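BT_4661 (Bacteroides thetaiotaomicron, PDB 4AK2) binds heparin or heparan sulphate as a SusE-like protein probably displayed on the cell surface, this chain being its C-terminal ligand-binding domain. Local coordinates at residues A[188-193]-A[236-241]; A[22-27]-A[127-132]; A[9-14]-A[43-48]. One frame throughout, in Å; residues are numbered along the deposited sequence. Where two conformers were deposited one is given.

Contact 1: A[188-193]-A[236-241]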
loop_
_atom_site.group_PDB
_atom_site.type_symbol
_atom_site.label_atom_id
_atom_site.label_comp_id
_atom_site.label_asym_id
_atom_site.label_seq_id
_atom_site.Cartn_x
_atom_site.Cartn_y
_atom_site.Cartn_z
ATOM N N LEU A 188 12.762 2.704 7.085
ATOM C CA LEU A 188 12.048 3.926 7.457
ATOM C C LEU A 188 12.860 4.840 8.350
ATOM O O LEU A 188 12.778 6.053 8.210
ATOM C CB LEU A 188 10.696 3.648 8.086
ATOM C CG LEU A 188 9.667 3.134 7.076
ATOM C CD1 LEU A 188 8.364 2.875 7.815
ATOM C CD2 LEU A 188 9.383 4.104 5.917
ATOM N N SER A 189 13.642 4.310 9.295
ATOM C CA SER A 189 14.464 5.219 10.084
ATOM C C SER A 189 15.504 5.915 9.226
ATOM O O SER A 189 15.814 7.076 9.432
ATOM C CB SER A 189 15.091 4.541 11.322
ATOM O OG SER A 189 16.043 3.558 10.933
ATOM N N GLU A 190 16.030 5.199 8.241
ATOM C CA GLU A 190 16.998 5.788 7.334
ATOM C C GLU A 190 16.308 6.918 6.496
ATOM O O GLU A 190 16.843 8.039 6.360
ATOM C CB GLU A 190 17.595 4.729 6.419
ATOM C CG GLU A 190 18.641 5.342 5.527
ATOM C CD GLU A 190 19.368 4.340 4.657
ATOM O OE1 GLU A 190 19.327 3.126 4.964
ATOM O OE2 GLU A 190 19.999 4.780 3.674
ATOM N N MET A 191 15.118 6.644 5.951
ATOM C CA MET A 191 14.357 7.668 5.238
ATOM C C MET A 191 14.060 8.864 6.139
ATOM O O MET A 191 14.236 10.025 5.744
ATOM C CB MET A 191 13.072 7.085 4.669
ATOM C CG MET A 191 13.298 6.127 3.500
ATOM S SD MET A 191 14.208 6.812 2.102
ATOM C CE MET A 191 15.894 6.241 2.411
ATOM N N TRP A 192 13.577 8.603 7.347
ATOM C CA TRP A 192 13.258 9.690 8.244
ATOM C C TRP A 192 14.457 10.552 8.516
ATOM O O TRP A 192 14.394 11.781 8.455
ATOM C CB TRP A 192 12.707 9.128 9.570
ATOM C CG TRP A 192 11.217 9.263 9.695
ATOM C CD1 TRP A 192 10.507 9.899 10.725
ATOM C CD2 TRP A 192 10.179 8.834 8.726
ATOM N NE1 TRP A 192 9.156 9.869 10.481
ATOM C CE2 TRP A 192 8.884 9.232 9.308
ATOM C CE3 TRP A 192 10.184 8.135 7.506
ATOM C CZ2 TRP A 192 7.684 8.951 8.666
ATOM C CZ3 TRP A 192 8.959 7.882 6.868
ATOM C CH2 TRP A 192 7.747 8.265 7.440
ATOM N N ASN A 193 15.570 9.898 8.851
ATOM C CA ASN A 193 16.775 10.628 9.153
ATOM C C ASN A 193 17.277 11.468 7.963
ATOM O O ASN A 193 17.819 12.570 8.140
ATOM C CB ASN A 193 17.831 9.662 9.659
ATOM C CG ASN A 193 17.430 8.942 10.984
ATOM O OD1 ASN A 193 16.355 9.160 11.616
ATOM N ND2 ASN A 193 18.304 8.040 11.397
ATOM N N TRP A 236 13.182 8.520 -2.090
ATOM C CA TRP A 236 12.967 7.151 -1.629
ATOM C C TRP A 236 13.976 6.266 -2.311
ATOM O O TRP A 236 13.663 5.500 -3.233
ATOM C CB TRP A 236 11.544 6.727 -1.902
ATOM C CG TRP A 236 10.532 7.458 -1.084
ATOM C CD1 TRP A 236 9.913 8.702 -1.341
ATOM C CD2 TRP A 236 10.000 7.001 0.198
ATOM N NE1 TRP A 236 9.044 9.022 -0.312
ATOM C CE2 TRP A 236 9.037 8.002 0.631
ATOM C CE3 TRP A 236 10.188 5.848 0.981
ATOM C CZ2 TRP A 236 8.327 7.875 1.815
ATOM C CZ3 TRP A 236 9.470 5.717 2.176
ATOM C CH2 TRP A 236 8.576 6.723 2.599
ATOM N N ARG A 237 15.211 6.377 -1.840
ATOM C CA ARG A 237 16.368 5.713 -2.433
ATOM C C ARG A 237 17.528 5.864 -1.451
ATOM O O ARG A 237 17.552 6.770 -0.601
ATOM C CB ARG A 237 16.729 6.359 -3.779
ATOM C CG ARG A 237 17.408 7.724 -3.652
ATOM C CD ARG A 237 17.679 8.392 -5.021
ATOM N NE ARG A 237 18.744 7.706 -5.777
ATOM C CZ ARG A 237 19.693 8.279 -6.527
ATOM N NH1 ARG A 237 19.703 9.576 -6.762
ATOM N NH2 ARG A 237 20.646 7.528 -7.074
ATOM N N ASN A 238 18.509 5.008 -1.623
ATOM C CA ASN A 238 19.789 5.170 -0.967
ATOM C C ASN A 238 20.850 4.550 -1.878
ATOM O O ASN A 238 20.542 4.199 -3.044
ATOM C CB ASN A 238 19.794 4.625 0.473
ATOM C CG ASN A 238 19.674 3.097 0.561
ATOM O OD1 ASN A 238 19.752 2.375 -0.423
ATOM N ND2 ASN A 238 19.466 2.615 1.771
ATOM N N LYS A 239 22.105 4.525 -1.425
ATOM C CA LYS A 239 23.203 4.088 -2.281
ATOM C C LYS A 239 22.987 2.661 -2.749
ATOM O O LYS A 239 23.258 2.313 -3.934
ATOM C CB LYS A 239 24.560 4.274 -1.591
ATOM N N ASP A 240 22.443 1.828 -1.846
ATOM C CA ASP A 240 22.143 0.450 -2.232
ATOM C C ASP A 240 21.049 0.323 -3.297
ATOM O O ASP A 240 20.978 -0.692 -3.974
ATOM C CB ASP A 240 21.854 -0.437 -1.024
ATOM C CG ASP A 240 23.082 -0.682 -0.174
ATOM O OD1 ASP A 240 24.229 -0.336 -0.565
ATOM O OD2 ASP A 240 22.873 -1.271 0.899
ATOM N N GLY A 241 20.176 1.302 -3.400
ATOM C CA GLY A 241 19.168 1.274 -4.448
ATOM C C GLY A 241 17.930 2.085 -4.176
ATOM O O GLY A 241 17.691 2.567 -3.069
#

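Contact 2: A[22-27]-A[127-132]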
loop_
_atom_site.group_PDB
_atom_site.type_symbol
_atom_site.label_atom_id
_atom_site.label_comp_id
_atom_site.label_asym_id
_atom_site.label_seq_id
_atom_site.Cartn_x
_atom_site.Cartn_y
_atom_site.Cartn_z
ATOM N N GLU A 22 -3.969 -5.229 -15.368
ATOM C CA GLU A 22 -2.519 -5.108 -15.343
ATOM C C GLU A 22 -2.048 -3.657 -15.148
ATOM O O GLU A 22 -0.870 -3.430 -14.873
ATOM C CB GLU A 22 -1.876 -5.699 -16.602
ATOM C CG GLU A 22 -2.161 -4.949 -17.911
ATOM C CD GLU A 22 -3.407 -5.439 -18.634
ATOM O OE1 GLU A 22 -4.294 -6.050 -17.986
ATOM O OE2 GLU A 22 -3.493 -5.223 -19.871
ATOM N N ASN A 23 -2.962 -2.690 -15.233
ATOM C CA ASN A 23 -2.599 -1.305 -14.975
ATOM C C ASN A 23 -2.716 -0.918 -13.496
ATOM O O ASN A 23 -2.485 0.248 -13.141
ATOM C CB ASN A 23 -3.446 -0.328 -15.824
ATOM C CG ASN A 23 -3.043 -0.336 -17.286
ATOM O OD1 ASN A 23 -2.135 -1.057 -17.673
ATOM N ND2 ASN A 23 -3.668 0.530 -18.074
ATOM N N TYR A 24 -3.071 -1.897 -12.645
ATOM C CA TYR A 24 -3.299 -1.662 -11.200
ATOM C C TYR A 24 -2.668 -2.787 -10.407
ATOM O O TYR A 24 -2.503 -3.887 -10.921
ATOM C CB TYR A 24 -4.802 -1.604 -10.913
ATOM C CG TYR A 24 -5.446 -0.432 -11.639
ATOM C CD1 TYR A 24 -5.443 0.828 -11.053
ATOM C CD2 TYR A 24 -6.045 -0.604 -12.907
ATOM C CE1 TYR A 24 -5.983 1.923 -11.695
ATOM C CE2 TYR A 24 -6.615 0.504 -13.575
ATOM C CZ TYR A 24 -6.584 1.755 -12.958
ATOM O OH TYR A 24 -7.164 2.812 -13.592
ATOM N N ALA A 25 -2.361 -2.510 -9.128
ATOM C CA ALA A 25 -1.992 -3.604 -8.230
ATOM C C ALA A 25 -3.162 -4.563 -8.081
ATOM O O ALA A 25 -4.340 -4.216 -8.334
ATOM C CB ALA A 25 -1.618 -3.017 -6.851
ATOM N N ASP A 26 -2.826 -5.788 -7.629
ATOM C CA ASP A 26 -3.857 -6.732 -7.200
ATOM C C ASP A 26 -4.381 -6.284 -5.842
ATOM O O ASP A 26 -3.593 -6.195 -4.866
ATOM C CB ASP A 26 -3.298 -8.153 -7.142
ATOM C CG ASP A 26 -3.086 -8.768 -8.507
ATOM O OD1 ASP A 26 -3.584 -8.210 -9.518
ATOM O OD2 ASP A 26 -2.428 -9.834 -8.563
ATOM N N GLN A 27 -5.648 -5.915 -5.771
ATOM C CA GLN A 27 -6.164 -5.217 -4.585
ATOM C C GLN A 27 -7.650 -5.401 -4.433
ATOM O O GLN A 27 -8.392 -5.383 -5.406
ATOM C CB GLN A 27 -5.770 -3.734 -4.664
ATOM C CG GLN A 27 -6.527 -2.935 -5.745
ATOM C CD GLN A 27 -5.824 -1.631 -6.040
ATOM O OE1 GLN A 27 -5.974 -0.654 -5.337
ATOM N NE2 GLN A 27 -5.050 -1.620 -7.153
ATOM N N TYR A 127 -9.733 5.558 -1.305
ATOM C CA TYR A 127 -8.929 5.782 -2.496
ATOM C C TYR A 127 -9.197 4.585 -3.424
ATOM O O TYR A 127 -9.095 3.426 -2.987
ATOM C CB TYR A 127 -7.439 5.772 -2.125
ATOM C CG TYR A 127 -6.981 7.001 -1.356
ATOM C CD1 TYR A 127 -7.119 7.096 0.024
ATOM C CD2 TYR A 127 -6.435 8.088 -2.021
ATOM C CE1 TYR A 127 -6.707 8.207 0.721
ATOM C CE2 TYR A 127 -6.015 9.223 -1.351
ATOM C CZ TYR A 127 -6.170 9.285 0.039
ATOM O OH TYR A 127 -5.778 10.432 0.732
ATOM N N THR A 128 -9.508 4.871 -4.670
ATOM C CA THR A 128 -9.760 3.800 -5.652
ATOM C C THR A 128 -8.926 4.132 -6.876
ATOM O O THR A 128 -9.351 4.986 -7.681
ATOM C CB THR A 128 -11.259 3.731 -6.005
ATOM O OG1 THR A 128 -12.011 3.460 -4.823
ATOM C CG2 THR A 128 -11.534 2.652 -7.066
ATOM N N PRO A 129 -7.784 3.480 -7.094
ATOM C CA PRO A 129 -7.194 2.388 -6.319
ATOM C C PRO A 129 -6.617 2.874 -5.006
ATOM O O PRO A 129 -6.185 4.003 -4.859
ATOM C CB PRO A 129 -6.047 1.909 -7.245
ATOM C CG PRO A 129 -5.619 3.169 -7.964
ATOM C CD PRO A 129 -6.909 3.885 -8.226
ATOM N N PHE A 130 -6.592 1.933 -4.059
ATOM C CA PHE A 130 -5.974 2.191 -2.734
ATOM C C PHE A 130 -4.531 1.785 -2.673
ATOM O O PHE A 130 -3.901 1.928 -1.606
ATOM C CB PHE A 130 -6.797 1.630 -1.590
ATOM C CG PHE A 130 -6.894 0.120 -1.581
ATOM C CD1 PHE A 130 -5.907 -0.643 -0.905
ATOM C CD2 PHE A 130 -7.959 -0.556 -2.195
ATOM C CE1 PHE A 130 -6.010 -2.022 -0.852
ATOM C CE2 PHE A 130 -8.058 -1.937 -2.157
ATOM C CZ PHE A 130 -7.068 -2.661 -1.488
ATOM N N VAL A 131 -3.947 1.269 -3.751
ATOM C CA VAL A 131 -2.523 1.022 -3.861
ATOM C C VAL A 131 -2.005 2.027 -4.897
ATOM O O VAL A 131 -2.382 1.943 -6.093
ATOM C CB VAL A 131 -2.180 -0.395 -4.285
ATOM C CG1 VAL A 131 -0.662 -0.614 -4.285
ATOM C CG2 VAL A 131 -2.863 -1.432 -3.354
ATOM N N PHE A 132 -1.224 2.997 -4.471
ATOM C CA PHE A 132 -0.657 4.007 -5.355
ATOM C C PHE A 132 0.681 3.454 -5.841
ATOM O O PHE A 132 1.631 3.339 -5.042
ATOM C CB PHE A 132 -0.493 5.353 -4.570
ATOM C CG PHE A 132 0.273 6.406 -5.344
ATOM C CD1 PHE A 132 0.241 6.444 -6.758
ATOM C CD2 PHE A 132 1.060 7.354 -4.672
ATOM C CE1 PHE A 132 0.947 7.413 -7.506
ATOM C CE2 PHE A 132 1.747 8.358 -5.418
ATOM C CZ PHE A 132 1.718 8.339 -6.821
HETATM O O HOH W 1 -3.022 0.249 -8.164
#

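Contact 3: A[9-14]-A[43-48]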
loop_
_atom_site.group_PDB
_atom_site.type_symbol
_atom_site.label_atom_id
_atom_site.label_comp_id
_atom_site.label_asym_id
_atom_site.label_seq_id
_atom_site.Cartn_x
_atom_site.Cartn_y
_atom_site.Cartn_z
ATOM N N TYR A 9 4.640 -14.092 -14.374
ATOM C CA TYR A 9 3.592 -13.365 -13.629
ATOM C C TYR A 9 2.359 -14.234 -13.393
ATOM O O TYR A 9 2.100 -15.190 -14.156
ATOM C CB TYR A 9 3.194 -12.001 -14.282
ATOM C CG TYR A 9 2.355 -12.183 -15.526
ATOM C CD1 TYR A 9 0.966 -12.321 -15.441
ATOM C CD2 TYR A 9 2.945 -12.228 -16.806
ATOM C CE1 TYR A 9 0.182 -12.506 -16.581
ATOM C CE2 TYR A 9 2.170 -12.417 -17.946
ATOM C CZ TYR A 9 0.801 -12.537 -17.841
ATOM O OH TYR A 9 0.052 -12.713 -18.963
ATOM N N PHE A 10 1.560 -13.831 -12.395
ATOM C CA PHE A 10 0.154 -14.192 -12.306
ATOM C C PHE A 10 -0.584 -12.915 -11.971
ATOM O O PHE A 10 0.068 -11.870 -11.684
ATOM C CB PHE A 10 -0.072 -15.261 -11.194
ATOM C CG PHE A 10 0.537 -14.904 -9.883
ATOM C CD1 PHE A 10 -0.150 -14.105 -8.973
ATOM C CD2 PHE A 10 1.807 -15.354 -9.563
ATOM C CE1 PHE A 10 0.422 -13.765 -7.730
ATOM C CE2 PHE A 10 2.406 -15.026 -8.338
ATOM C CZ PHE A 10 1.709 -14.228 -7.431
ATOM N N ARG A 11 -1.915 -12.955 -12.004
ATOM C CA ARG A 11 -2.697 -11.800 -11.559
ATOM C C ARG A 11 -3.917 -12.314 -10.822
ATOM O O ARG A 11 -4.538 -13.296 -11.273
ATOM C CB ARG A 11 -3.181 -10.890 -12.722
ATOM C CG ARG A 11 -2.098 -10.459 -13.667
ATOM C CD ARG A 11 -2.583 -9.452 -14.712
ATOM N NE ARG A 11 -1.469 -9.088 -15.595
ATOM C CZ ARG A 11 -1.391 -9.401 -16.888
ATOM N NH1 ARG A 11 -2.393 -10.027 -17.500
ATOM N NH2 ARG A 11 -0.308 -9.078 -17.580
ATOM N N TYR A 12 -4.306 -11.572 -9.793
ATOM C CA TYR A 12 -5.577 -11.700 -9.140
ATOM C C TYR A 12 -6.567 -10.596 -9.588
ATOM O O TYR A 12 -7.777 -10.765 -9.437
ATOM C CB TYR A 12 -5.421 -11.588 -7.637
ATOM C CG TYR A 12 -4.876 -12.848 -6.973
ATOM C CD1 TYR A 12 -3.514 -13.134 -7.012
ATOM C CD2 TYR A 12 -5.726 -13.759 -6.309
ATOM C CE1 TYR A 12 -2.981 -14.261 -6.409
ATOM C CE2 TYR A 12 -5.187 -14.892 -5.654
ATOM C CZ TYR A 12 -3.827 -15.157 -5.750
ATOM O OH TYR A 12 -3.280 -16.265 -5.135
ATOM N N GLY A 13 -6.062 -9.464 -10.125
ATOM C CA GLY A 13 -6.970 -8.359 -10.447
ATOM C C GLY A 13 -7.472 -7.608 -9.232
ATOM O O GLY A 13 -6.755 -7.435 -8.254
ATOM N N ASN A 14 -8.677 -7.084 -9.302
ATOM C CA ASN A 14 -9.203 -6.234 -8.247
ATOM C C ASN A 14 -10.705 -6.346 -8.275
ATOM O O ASN A 14 -11.279 -6.750 -9.302
ATOM C CB ASN A 14 -8.734 -4.792 -8.438
ATOM C CG ASN A 14 -9.342 -4.121 -9.655
ATOM O OD1 ASN A 14 -10.474 -3.630 -9.626
ATOM N ND2 ASN A 14 -8.564 -4.110 -10.746
ATOM N N PRO A 43 -6.803 -16.396 -8.384
ATOM C CA PRO A 43 -6.095 -15.823 -9.525
ATOM C C PRO A 43 -6.867 -15.969 -10.835
ATOM O O PRO A 43 -7.644 -16.917 -11.047
ATOM C CB PRO A 43 -4.783 -16.610 -9.535
ATOM C CG PRO A 43 -5.149 -17.929 -8.922
ATOM C CD PRO A 43 -6.143 -17.604 -7.841
ATOM N N THR A 44 -6.596 -15.044 -11.730
ATOM C CA THR A 44 -7.345 -14.998 -13.008
ATOM C C THR A 44 -6.474 -14.972 -14.245
ATOM O O THR A 44 -7.001 -15.062 -15.345
ATOM C CB THR A 44 -8.284 -13.781 -13.061
ATOM O OG1 THR A 44 -7.498 -12.575 -13.068
ATOM C CG2 THR A 44 -9.280 -13.825 -11.903
ATOM N N ALA A 45 -5.150 -14.891 -14.090
ATOM C CA ALA A 45 -4.253 -14.787 -15.258
ATOM C C ALA A 45 -2.876 -15.305 -14.913
ATOM O O ALA A 45 -2.421 -15.140 -13.771
ATOM C CB ALA A 45 -4.138 -13.336 -15.767
ATOM N N THR A 46 -2.172 -15.801 -15.924
ATOM C CA THR A 46 -0.759 -16.151 -15.792
ATOM C C THR A 46 -0.158 -16.389 -17.144
ATOM O O THR A 46 -0.902 -16.720 -18.066
ATOM C CB THR A 46 -0.543 -17.407 -14.867
ATOM O OG1 THR A 46 0.856 -17.613 -14.694
ATOM C CG2 THR A 46 -1.145 -18.670 -15.490
ATOM N N ASP A 47 1.169 -16.278 -17.264
ATOM C CA ASP A 47 1.855 -16.726 -18.472
ATOM C C ASP A 47 2.457 -18.136 -18.303
ATOM O O ASP A 47 3.153 -18.614 -19.183
ATOM C CB ASP A 47 2.897 -15.713 -19.012
ATOM C CG ASP A 47 4.022 -15.407 -18.038
ATOM O OD1 ASP A 47 3.931 -15.791 -16.855
ATOM O OD2 ASP A 47 4.987 -14.721 -18.441
ATOM N N ALA A 48 2.195 -18.795 -17.170
ATOM C CA ALA A 48 2.651 -20.183 -17.002
ATOM C C ALA A 48 1.962 -21.042 -18.065
ATOM O O ALA A 48 0.718 -21.015 -18.189
ATOM C CB ALA A 48 2.298 -20.667 -15.627
#

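Contact 1: A[188-193]-A[236-241]
Glu190 and Met191 of helix 187-195 meet Asn238 and Trp236 at a β-hairpin whose type I turn, Asn238 to Gly241, links strand 237-238 to strand 241-254. The apolar part gathers round the Trp236 indole. Leu188 brings CD2 to the ring edge, 4.1 Å from CZ3 of Trp236, while Met191 CG lies obliquely at 4.0 Å from Trp236 CE3. An unbranched, flexible methionine suits this place: a chi2 of -57° turns Met191 SD toward Trp236, 5.0 Å from the centroid of its six-membered ring and oblique to it, a Met-aromatic contact, and Met191 CE ends 3.5 Å from Arg237 O. The indole is held from outside, its NE1 bonded to Leu219 O and its ring stacked on Phe276.

The polar part rests on the bond from Asn238 ND2 to Glu190 OE2, 2.9 Å long with an angle of 154° at the hydrogen. The side chains cross at about a right angle, the donor standing above the carboxylate plane, 37° out of it. Asn238 OD1 faces its own turn, forming an Asx motif, and also accepts from His175 NE2. An alanine at Asn238 would probably leave Glu190 OE2 without this donor and His175 NE2 without its acceptor, and deprive the turn of its Asx bond.

The helix edges the glycan site: the Trp192 side chain is about 7 Å from a bound sulfated glucosamine, and that of Met191 about 4 Å from a sodium ion. Gly241, where a CB would collide with Asp240 O, closes the turn on Asn238 O and also gives its N to Asn238 OD1 at 3.2 Å.

Contact 2: A[22-27]-A[127-132]
Gln27 and Phe130 reach toward each other, tip to tip, where the start of edge strand 27-30 of the four-stranded mixed sheet meets the loop entering strand 131-134 of the seven-stranded sheet. The contact therefore joins the two β-sheets in the buried middle of the chain.

Gln27 carries it. Its CB packs 3.6 Å from Phe130 CZ, and a chi1 of 71° sets CG between the backbone N and carbonyl carbon, near Phe130 CE2. Next, CD comes 3.7 Å from Pro129 CB. At the tip, OE1 accepts from Val131 N at 3.2 Å and, weakly, from Phe130 N at 3.0 Å; it also sits over one face of the Phe130 ring, toward the rim, with the amide plane nearly perpendicular to the ring. On the other arm of the amide, Gln27 NE2 gives a straight bond (161°) to Ala25 O at 2.9 Å. It gives a second to a water. A glutamine suits this spot because its oxygen serves two backbone N-H groups and its NH2 two acceptors, which fixes the amide against a flip.

Apolar contacts flank the amide. Ala25 CB, small enough to lie close, touches Val131 CG1 at 3.6 Å, and Phe112 of strand 105-115 packs against both residues. Pro129, after a cis peptide bond, presents CG to the edge of the Tyr24 ring, 3.9 Å from CD1 of that tyrosine. The water that accepts from Gln27 NE2 also accepts from Ala25 N and donates to Val131 O, 2.8 Å away.

Contact 3: A[9-14]-A[43-48]
Arg11 and Ala45 form the hydrogen-bonded pair of a two-stranded antiparallel ribbon, strands 10-11 and 45-46, interrupted by a classic β-bulge. Arg11 N donates to Ala45 O at 2.9 Å. In the bulge, Arg11 O accepts from two successive residues, almost straight from Thr44 N (2.7 Å) and less so from Ala45 N (3.3 Å).

Side chains finish both ends. Thr46 OG1, anti to its backbone N (chi1 -175°), donates to Tyr9 O at 2.8 Å and accepts from Ala48 N, an ST turn; a threonine hydroxyl can do both. Asp47 OD1 takes Tyr9 N at 3.1 Å, on its syn side but 32° out of the carboxylate plane. Tyr9 has Asp47 N over one ring face and Arg11 NH2 over the opposite one, the extended arginine chain lying alongside Ala45 CB. At the other end Pro43 CB sits over the face of the Tyr12 ring, 4.1 Å from its centroid, a CH-π contact in which the tyrosine and the compact proline ring lie side by side.

A second shell holds these groups. Thr8 OG1 bonds to Asp47 OD2, and Gly77 O receives the Tyr12 hydroxyl. Phe10, its ring edge-to-face with Trp57, packs the ribbon against the four-stranded sheet. Back within the ribbon, Tyr9 CE1 lies 3.5 Å above the centre of the Arg11 guanidinium plane.

From the N terminus, segment 9-14 leads into the loop that contact 3 closes by returning to 43-48. Segment 22-27 lies within that loop, yet its partner 127-132 comes far beyond it, so contacts 3 and 2 cross. Contact 2 closes a much longer excursion, which holds most of the four-stranded sheet, and ties it to the seven-stranded sheet. The crossing pair also touch: Asp26 OD1 and OD2 probably bond to Gly13 N and Tyr12 N. Contact 1 follows in series, closing the loop between helix 187-195 and strand 237-238 beside the glycan. It shares the seven-stranded sheet with contact 2 but lies about 32 Å from contact 3, centre to centre.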